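Local structure of SMI1/KNR4 family protein (Pseudomonas syringae pv. tomato, 2PAG) at the calcium ion site. The protein is of unknown function but belongs to the SMI1/KNR4 family and binds calcium ions. Coordinates in Å, arbitrary orientation; residue numbers count along the deposited sequence, not the author numbering.

The calcium ion site. Residues 101, 103, 105. With CA (calcium ion), chain B; CA (calcium ion), chain C.
The loop linking strand 96-100 to strand 106-109 is extended at Glu101, bends at Asp103 into a nearly helical backbone conformation, and is extended again at Thr105, so that alternate residues present oxygens to the same calcium ion. It offers a compact example of a carboxylate shared between two metals, though the structure alone does not show what this calcium-binding loop does for the protein. Asp103 has its CG in the crowded position between its backbone N and carbonyl carbon (chi1 63°), and both carboxylate oxygens grip the chain B calcium. Asp103 OD1 lies 2.5 Å from the chain B calcium, and OD2 binds that ion at equal length. The narrow bite this imposes, 52° at the metal, is typical of a bidentate carboxylate. Asp103 OD2 also binds the chain C calcium, at 2.4 Å. The chain B and chain C calcium ions are thereby bridged, 4.1 Å apart; the carboxylate, presumably ionised, would offset part of their repulsion.

Glu101 approaches from another side. Its chain is extended beyond CG, and Glu101 OE1 binds the chain B calcium at 2.1 Å in monodentate fashion, while OE2 points away. Thr105 OG1, the hydroxyl, binds the same calcium at 2.4 Å. The backbone N-H of Thr105 supports Asp103, donating a long but nearly straight hydrogen bond (168° at H) to OD1 almost along the C-O axis, which probably helps to fix the carboxylate's rotation. Observed ligands are a minimum for both ions. The water-rich chain C ion, between square pyramidal and trigonal bipyramidal, may reflect crystallisation conditions; its calcium lies 2.8 Å from the oxygen of water 3.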
loop_
_atom_site.group_PDB
_atom_site.type_symbol
_atom_site.label_atom_id
_atom_site.label_comp_id
_atom_site.label_asym_id
_atom_site.label_seq_id
_atom_site.Cartn_x
_atom_site.Cartn_y
_atom_site.Cartn_z
ATOM N N GLU A 101 7.693 4.265 -6.093
ATOM C CA GLU A 101 9.066 4.698 -6.313
ATOM C C GLU A 101 9.489 5.559 -5.132
ATOM O O GLU A 101 8.652 5.995 -4.331
ATOM C CB GLU A 101 9.176 5.545 -7.583
ATOM C CG GLU A 101 8.905 4.836 -8.884
ATOM C CD GLU A 101 9.417 5.649 -10.059
ATOM O OE1 GLU A 101 9.206 6.883 -10.063
ATOM O OE2 GLU A 101 10.030 5.058 -10.974
ATOM N N ASP A 103 10.397 8.553 -5.136
ATOM C CA ASP A 103 9.811 9.884 -5.233
ATOM C C ASP A 103 8.288 9.893 -5.171
ATOM O O ASP A 103 7.658 10.930 -5.383
ATOM C CB ASP A 103 10.296 10.631 -6.495
ATOM C CG ASP A 103 9.884 9.958 -7.802
ATOM O OD1 ASP A 103 8.927 9.160 -7.821
ATOM O OD2 ASP A 103 10.521 10.264 -8.833
ATOM N N THR A 105 5.995 8.089 -7.106
ATOM C CA THR A 105 5.227 7.619 -8.253
ATOM C C THR A 105 4.789 6.175 -8.023
ATOM O O THR A 105 5.556 5.373 -7.494
ATOM C CB THR A 105 6.063 7.677 -9.552
ATOM O OG1 THR A 105 6.605 8.992 -9.718
ATOM C CG2 THR A 105 5.191 7.329 -10.767
HETATM CA CA CA B . 8.964 8.963 -10.291
HETATM CA CA CA C . 12.350 11.184 -9.990
HETATM O O HOH W 1 13.223 8.771 -9.647
HETATM O O HOH W 2 10.745 12.942 -10.361
HETATM O O HOH W 3 12.019 13.214 -8.118
HETATM O O HOH W 4 13.847 11.365 -8.033
#